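PDB 2DPW: MobA-like NTP transferase domain-containing protein from Thermus thermophilus, which belongs to the MobA-like nucleotidyltransferase family and probably transfers nucleotidyl groups, although its substrates are not established. Local coordinates for residues M34-L39 against P56-A61; V7-K12 against P49-E54; E40-A45 against E100-V105. All coordinates share one frame; numbering follows the deposited sequence.

Contact 1: M34-L39 against P56-A61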
# COMPACT_ATOMS: atom_id res chain seq x y z
N MSE A 34 -16.51 1.07 -3.01
CA MSE A 34 -15.32 0.24 -2.84
C MSE A 34 -14.48 0.37 -1.56
O MSE A 34 -14.16 -0.63 -0.91
CB MSE A 34 -14.44 0.49 -4.05
CG MSE A 34 -13.20 -0.33 -4.09
SE MSE A 34 -12.24 0.20 -5.64
CE MSE A 34 -13.23 -0.79 -6.95
N VAL A 35 -14.09 1.60 -1.23
CA VAL A 35 -13.25 1.85 -0.07
C VAL A 35 -13.83 1.46 1.29
O VAL A 35 -13.08 1.23 2.25
CB VAL A 35 -12.84 3.33 -0.03
CG1 VAL A 35 -14.06 4.18 0.26
CG2 VAL A 35 -11.73 3.56 1.01
N GLU A 36 -15.15 1.38 1.38
CA GLU A 36 -15.78 1.02 2.66
C GLU A 36 -15.44 -0.40 3.09
O GLU A 36 -15.49 -0.72 4.28
CB GLU A 36 -17.29 1.20 2.59
CG GLU A 36 -17.69 2.64 2.33
CD GLU A 36 -19.19 2.85 2.34
OE1 GLU A 36 -19.94 1.84 2.23
OE2 GLU A 36 -19.62 4.03 2.45
N TRP A 37 -15.10 -1.24 2.11
CA TRP A 37 -14.73 -2.62 2.39
C TRP A 37 -13.39 -2.55 3.11
O TRP A 37 -13.11 -3.32 4.02
CB TRP A 37 -14.60 -3.42 1.09
CG TRP A 37 -15.90 -3.52 0.34
CD1 TRP A 37 -16.20 -2.99 -0.88
CD2 TRP A 37 -17.10 -4.16 0.80
NE1 TRP A 37 -17.50 -3.25 -1.21
CE2 TRP A 37 -18.08 -3.97 -0.20
CE3 TRP A 37 -17.44 -4.87 1.96
CZ2 TRP A 37 -19.38 -4.47 -0.08
CZ3 TRP A 37 -18.72 -5.36 2.08
CH2 TRP A 37 -19.68 -5.17 1.07
N VAL A 38 -12.59 -1.58 2.71
CA VAL A 38 -11.29 -1.40 3.33
C VAL A 38 -11.47 -0.86 4.74
O VAL A 38 -10.86 -1.37 5.69
CB VAL A 38 -10.42 -0.42 2.50
CG1 VAL A 38 -9.06 -0.24 3.15
CG2 VAL A 38 -10.27 -0.95 1.07
N LEU A 39 -12.31 0.17 4.88
CA LEU A 39 -12.58 0.77 6.18
C LEU A 39 -13.14 -0.30 7.11
O LEU A 39 -12.70 -0.43 8.25
CB LEU A 39 -13.60 1.90 6.05
CG LEU A 39 -13.18 3.13 5.26
CD1 LEU A 39 -14.37 4.07 5.12
CD2 LEU A 39 -12.01 3.84 5.95
N PRO A 56 -18.34 11.38 0.27
CA PRO A 56 -19.74 11.62 -0.09
C PRO A 56 -20.65 11.25 1.06
O PRO A 56 -21.75 11.78 1.21
CB PRO A 56 -19.96 10.69 -1.28
CG PRO A 56 -18.58 10.44 -1.81
CD PRO A 56 -17.77 10.31 -0.56
N GLY A 57 -20.18 10.30 1.87
CA GLY A 57 -20.94 9.81 3.01
C GLY A 57 -20.53 8.38 3.24
O GLY A 57 -21.33 7.45 3.09
N LEU A 58 -19.26 8.19 3.56
CA LEU A 58 -18.71 6.86 3.76
C LEU A 58 -19.14 6.18 5.04
O LEU A 58 -19.24 6.80 6.09
CB LEU A 58 -17.20 6.94 3.72
CG LEU A 58 -16.73 7.29 2.31
CD1 LEU A 58 -15.26 7.70 2.31
CD2 LEU A 58 -17.00 6.10 1.38
N VAL A 59 -19.42 4.89 4.93
CA VAL A 59 -19.85 4.06 6.04
C VAL A 59 -18.99 2.82 5.96
O VAL A 59 -18.98 2.17 4.94
CB VAL A 59 -21.33 3.62 5.87
CG1 VAL A 59 -21.62 2.46 6.81
CG2 VAL A 59 -22.28 4.80 6.11
N PRO A 60 -18.28 2.46 7.05
CA PRO A 60 -18.28 3.17 8.33
C PRO A 60 -17.53 4.48 8.29
O PRO A 60 -16.47 4.59 7.67
CB PRO A 60 -17.63 2.17 9.27
CG PRO A 60 -16.61 1.51 8.37
CD PRO A 60 -17.40 1.28 7.11
N ALA A 61 -18.10 5.48 8.94
CA ALA A 61 -17.49 6.79 9.00
C ALA A 61 -16.05 6.65 9.53
O ALA A 61 -15.80 6.00 10.54
CB ALA A 61 -18.31 7.71 9.90
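The carboxylate of Glu36 receives the backbone N-H of Val59 from above its plane, 65° out of it, rather than at its rim. This is the one hydrogen bond between the two segments, with Val59 N 2.6 Å from Glu36 OE2 and an N-H...O angle of 161°. CG of Glu36 lies beside the backbone N and the chain runs extended beyond it, so the acid reaches across to the loop; its other oxygen, OE1, forms a salt bridge with Arg32 NE. Arg32 also makes a weak hydrogen bond to Val59 O. The peptide bond before Pro60 is cis, and the proline ring turns CG to Leu39 CB at 3.8 Å. Nearer the start of the helix, Leu58 CD2 meets Val35 CG1 at 3.7 Å, the two side chains crossing at about a right angle, and also lies 3.7 Å from Glu36 CG. The contact thus sets the first turn of helix 35-44 against the loop between strands 48-52 and 64-66, while Val35 and Leu39 also rest on strands 4-8 and 48-52.

Contact 2: V7-K12 against P49-E54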
# COMPACT_ATOMS: atom_id res chain seq x y z
N VAL A 7 -5.99 5.78 5.08
CA VAL A 7 -6.45 5.34 3.79
C VAL A 7 -6.32 6.44 2.77
O VAL A 7 -6.99 7.49 2.86
CB VAL A 7 -7.89 4.89 3.87
CG1 VAL A 7 -8.36 4.44 2.52
CG2 VAL A 7 -8.01 3.77 4.87
N LEU A 8 -5.43 6.21 1.82
CA LEU A 8 -5.17 7.15 0.75
C LEU A 8 -6.05 6.75 -0.40
O LEU A 8 -5.62 6.11 -1.35
CB LEU A 8 -3.70 7.07 0.35
CG LEU A 8 -2.74 7.38 1.51
CD1 LEU A 8 -1.31 7.27 1.01
CD2 LEU A 8 -3.02 8.78 2.06
N ALA A 9 -7.32 7.12 -0.29
CA ALA A 9 -8.31 6.82 -1.31
C ALA A 9 -8.32 7.98 -2.26
O ALA A 9 -9.10 8.02 -3.21
CB ALA A 9 -9.67 6.65 -0.68
N GLY A 10 -7.44 8.94 -2.00
CA GLY A 10 -7.37 10.10 -2.87
C GLY A 10 -7.00 9.67 -4.27
O GLY A 10 -6.51 8.56 -4.49
N GLY A 11 -7.25 10.55 -5.23
CA GLY A 11 -6.91 10.23 -6.59
C GLY A 11 -8.08 10.32 -7.55
O GLY A 11 -9.07 9.60 -7.42
N LYS A 12 -7.96 11.23 -8.51
CA LYS A 12 -8.98 11.40 -9.53
C LYS A 12 -8.68 10.33 -10.59
O LYS A 12 -7.53 9.87 -10.68
CB LYS A 12 -8.87 12.80 -10.16
CG LYS A 12 -9.85 13.07 -11.30
CD LYS A 12 -9.29 12.64 -12.65
CE LYS A 12 -10.25 13.01 -13.78
NZ LYS A 12 -9.63 12.75 -15.10
N PRO A 49 -9.14 4.29 11.32
CA PRO A 49 -8.73 4.80 10.01
C PRO A 49 -8.91 6.28 9.71
O PRO A 49 -9.99 6.83 9.86
CB PRO A 49 -9.55 3.96 9.03
CG PRO A 49 -10.03 2.80 9.82
CD PRO A 49 -10.30 3.40 11.16
N VAL A 50 -7.83 6.91 9.27
CA VAL A 50 -7.88 8.30 8.87
C VAL A 50 -8.09 8.16 7.37
O VAL A 50 -7.38 7.39 6.72
CB VAL A 50 -6.56 9.04 9.15
CG1 VAL A 50 -6.61 10.43 8.53
CG2 VAL A 50 -6.34 9.16 10.65
N TYR A 51 -9.05 8.90 6.83
CA TYR A 51 -9.38 8.84 5.42
C TYR A 51 -8.98 10.07 4.61
O TYR A 51 -9.49 11.17 4.85
CB TYR A 51 -10.89 8.63 5.27
CG TYR A 51 -11.36 8.62 3.84
CD1 TYR A 51 -11.16 7.51 3.03
CD2 TYR A 51 -11.97 9.74 3.28
CE1 TYR A 51 -11.54 7.51 1.70
CE2 TYR A 51 -12.35 9.76 1.94
CZ TYR A 51 -12.13 8.64 1.16
OH TYR A 51 -12.50 8.64 -0.17
N VAL A 52 -8.10 9.90 3.63
CA VAL A 52 -7.73 11.04 2.80
C VAL A 52 -8.39 10.88 1.43
O VAL A 52 -8.11 9.94 0.70
CB VAL A 52 -6.20 11.15 2.66
CG1 VAL A 52 -5.83 12.55 2.22
CG2 VAL A 52 -5.53 10.81 3.99
N GLY A 53 -9.30 11.78 1.10
CA GLY A 53 -10.00 11.71 -0.17
C GLY A 53 -11.38 12.34 -0.06
O GLY A 53 -11.70 12.98 0.94
N GLU A 54 -12.22 12.17 -1.08
CA GLU A 54 -13.55 12.75 -1.04
C GLU A 54 -14.50 11.85 -0.25
O GLU A 54 -14.51 10.64 -0.45
CB GLU A 54 -14.09 12.94 -2.45
CG GLU A 54 -15.32 13.80 -2.52
CD GLU A 54 -15.96 13.76 -3.89
OE1 GLU A 54 -15.24 13.95 -4.90
OE2 GLU A 54 -17.19 13.54 -3.97
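Pro49 opens the run along strand 48-52, its CB lying near Val7 CG2 on the side of the sheet packed by helix 35-44. Val50 contributes its backbone: its carbonyl O accepts Val7 N at 2.7 Å, nearly along the C=O axis, while its side chain leans on Leu66 and Val83. Tyr51 pairs with Val7 in parallel register and shares its face of the sheet. With CG anti to the backbone N (chi1 177°), the ring passes obliquely across Val7, where Tyr51 CD1 lies 4.2 Å from Val7 CG1, and packs obliquely on the methyl of Ala9. Tyr51 OH donates to Glu54 O at 2.8 Å, approaching from above the carbonyl plane, so the ring also ties down the start of the loop after its strand. A leucine here would lose this bond and the aromatic packing, and would probably leave that loop less firmly held. Val52, paired with Leu8, faces the other way, toward helix 72-81; Val52 CG2 meets Leu8 CD2 at 3.8 Å, the two side chains pointing the same way. Val52 N donates to Val7 O at 2.8 Å, and Val52 O receives a weak bond from Ala9 N. At Gly53 the strands have ended, yet its CA is 4.1 Å from Gly10 CA; at its backbone angles a CB would press on the preceding carbonyl O, and would probably also crowd Tyr51 OH. Val7 thus uses both its N-H and its C=O in short, nearly straight bonds, whereas the ladder's last, weak bond at Ala9 marks where strand 4-8 passes into the glycine-rich loop. In related nucleotidyltransferases the corresponding loop binds nucleotide, so a similar role is probable here.

Contact 3: E40-A45 against E100-V105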
# COMPACT_ATOMS: atom_id res chain seq x y z
N GLU A 40 -14.11 -1.06 6.62
CA GLU A 40 -14.69 -2.13 7.42
C GLU A 40 -13.58 -3.04 7.94
O GLU A 40 -13.53 -3.40 9.12
CB GLU A 40 -15.68 -2.96 6.59
CG GLU A 40 -16.96 -2.24 6.18
CD GLU A 40 -17.81 -1.75 7.36
OE1 GLU A 40 -17.45 -1.98 8.53
OE2 GLU A 40 -18.85 -1.12 7.10
N ALA A 41 -12.67 -3.41 7.04
CA ALA A 41 -11.57 -4.30 7.38
C ALA A 41 -10.62 -3.72 8.44
O ALA A 41 -10.16 -4.43 9.32
CB ALA A 41 -10.78 -4.64 6.12
N LEU A 42 -10.33 -2.43 8.33
CA LEU A 42 -9.43 -1.78 9.27
C LEU A 42 -10.01 -1.75 10.68
O LEU A 42 -9.35 -2.19 11.63
CB LEU A 42 -9.11 -0.37 8.79
CG LEU A 42 -8.37 -0.37 7.44
CD1 LEU A 42 -8.12 1.05 6.95
CD2 LEU A 42 -7.06 -1.11 7.59
N TYR A 43 -11.23 -1.24 10.83
CA TYR A 43 -11.89 -1.18 12.13
C TYR A 43 -11.94 -2.61 12.66
O TYR A 43 -11.57 -2.88 13.81
CB TYR A 43 -13.31 -0.62 12.00
CG TYR A 43 -13.40 0.90 11.90
CD1 TYR A 43 -13.03 1.71 12.97
CD2 TYR A 43 -13.86 1.51 10.73
CE1 TYR A 43 -13.13 3.10 12.89
CE2 TYR A 43 -13.96 2.90 10.64
CZ TYR A 43 -13.59 3.69 11.72
OH TYR A 43 -13.67 5.06 11.64
N ALA A 44 -12.37 -3.51 11.80
CA ALA A 44 -12.47 -4.92 12.15
C ALA A 44 -11.22 -5.42 12.87
O ALA A 44 -11.31 -6.15 13.85
CB ALA A 44 -12.72 -5.74 10.89
N ALA A 45 -10.04 -5.03 12.39
CA ALA A 45 -8.82 -5.50 13.04
C ALA A 45 -8.41 -4.62 14.22
O ALA A 45 -7.30 -4.73 14.73
CB ALA A 45 -7.68 -5.61 12.02
N GLU A 100 -8.44 -10.54 8.76
CA GLU A 100 -7.41 -11.54 8.97
C GLU A 100 -6.11 -11.09 8.33
O GLU A 100 -5.03 -11.18 8.93
CB GLU A 100 -7.85 -12.88 8.37
CG GLU A 100 -7.10 -14.07 8.92
CD GLU A 100 -7.69 -15.38 8.45
OE1 GLU A 100 -8.91 -15.42 8.23
OE2 GLU A 100 -6.94 -16.38 8.33
N ALA A 101 -6.21 -10.60 7.10
CA ALA A 101 -5.06 -10.11 6.36
C ALA A 101 -4.42 -8.94 7.13
O ALA A 101 -3.21 -8.86 7.28
CB ALA A 101 -5.48 -9.65 4.98
N VAL A 102 -5.25 -8.04 7.63
CA VAL A 102 -4.72 -6.91 8.37
C VAL A 102 -3.98 -7.32 9.65
O VAL A 102 -2.86 -6.85 9.91
CB VAL A 102 -5.85 -5.93 8.72
CG1 VAL A 102 -5.32 -4.86 9.68
CG2 VAL A 102 -6.38 -5.28 7.45
N ARG A 103 -4.59 -8.20 10.44
CA ARG A 103 -3.96 -8.62 11.67
C ARG A 103 -2.67 -9.37 11.45
O ARG A 103 -1.75 -9.27 12.24
CB ARG A 103 -4.94 -9.44 12.51
CG ARG A 103 -6.05 -8.58 13.08
CD ARG A 103 -6.93 -9.27 14.10
NE ARG A 103 -7.61 -8.26 14.91
CZ ARG A 103 -8.60 -8.50 15.75
NH1 ARG A 103 -9.05 -9.74 15.92
NH2 ARG A 103 -9.14 -7.50 16.44
N PHE A 104 -2.59 -10.11 10.35
CA PHE A 104 -1.37 -10.86 10.06
C PHE A 104 -0.21 -9.87 10.02
O PHE A 104 0.80 -10.01 10.71
CB PHE A 104 -1.47 -11.55 8.71
CG PHE A 104 -0.18 -12.17 8.25
CD1 PHE A 104 0.34 -13.29 8.90
CD2 PHE A 104 0.53 -11.63 7.20
CE1 PHE A 104 1.55 -13.84 8.50
CE2 PHE A 104 1.74 -12.18 6.79
CZ PHE A 104 2.25 -13.29 7.44
N VAL A 105 -0.39 -8.85 9.18
CA VAL A 105 0.59 -7.80 9.00
C VAL A 105 0.99 -7.29 10.37
O VAL A 105 2.16 -7.35 10.76
CB VAL A 105 -0.01 -6.63 8.17
CG1 VAL A 105 1.00 -5.50 8.04
CG2 VAL A 105 -0.43 -7.14 6.80
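Helix-helix packing within the Rossmann-like GT-A core brings together the end of helix 35-44, which connects parallel strands 4-8 and 48-52, and the middle of helix 99-108, which follows strand 86-91. The short axes approach to 8.9 Å and cross at -51°. Val102 supplies most of the apolar contact from the second helix. Its CG1, anti to the backbone N (chi1 171°), comes to 3.4 Å from Ala45 CB, while CG2 branches toward the earlier turn and lies 4.2 Å from Leu42 CD2. Leu42 itself starts out away from helix 99-108; its CD1 packs on Val7 of strand 4-8, and the side chain also touches Ala5, so it joins the helix pair to the sheet. Ala45 is the first residue to leave helical backbone angles, but Ala45 N still bonds to Ala41 O at 3.1 Å; its methyl lies between Val102 and Arg103. Arg103 lies across this helix end: CG is beside its own backbone N, 3.5 Å from Ala45 CB, and the chain stays extended as far as NE. The guanidinium is fixed mainly by its salt bridge from NH1 to Glu99 OE2, one turn earlier on the same helix. Its positive charge, close to carbonyls at the C-terminal end of helix 35-44, probably favours that end electrostatically. Ala44 O sits over one face of the group, 3.6 Å from Arg103 NH2, and Ala45 O lies at its edge, near the plane, 3.5 Å from Arg103 NE.

How the contacts relate
From the N terminus, strand 4-8 and its loop supply the first half of contact 2, which closes at 49-54 after the chain has passed through helix 35-44. That helix starts two further closures: 34-39 joins 56-61 in contact 1, and 40-45 waits for 100-105 in contact 3. Each pair of contacts crosses, and none is enclosed by another. Contact 2 zips neighbouring parallel strands, contact 1 ties the helix start to the loop beyond strand 48-52, and contact 3 ties the helix end to helix 99-108. They also touch directly: Leu58 packs on Tyr51, Tyr43 on Pro49, and Tyr43 OH probably hydrogen-bonds Ala61 O.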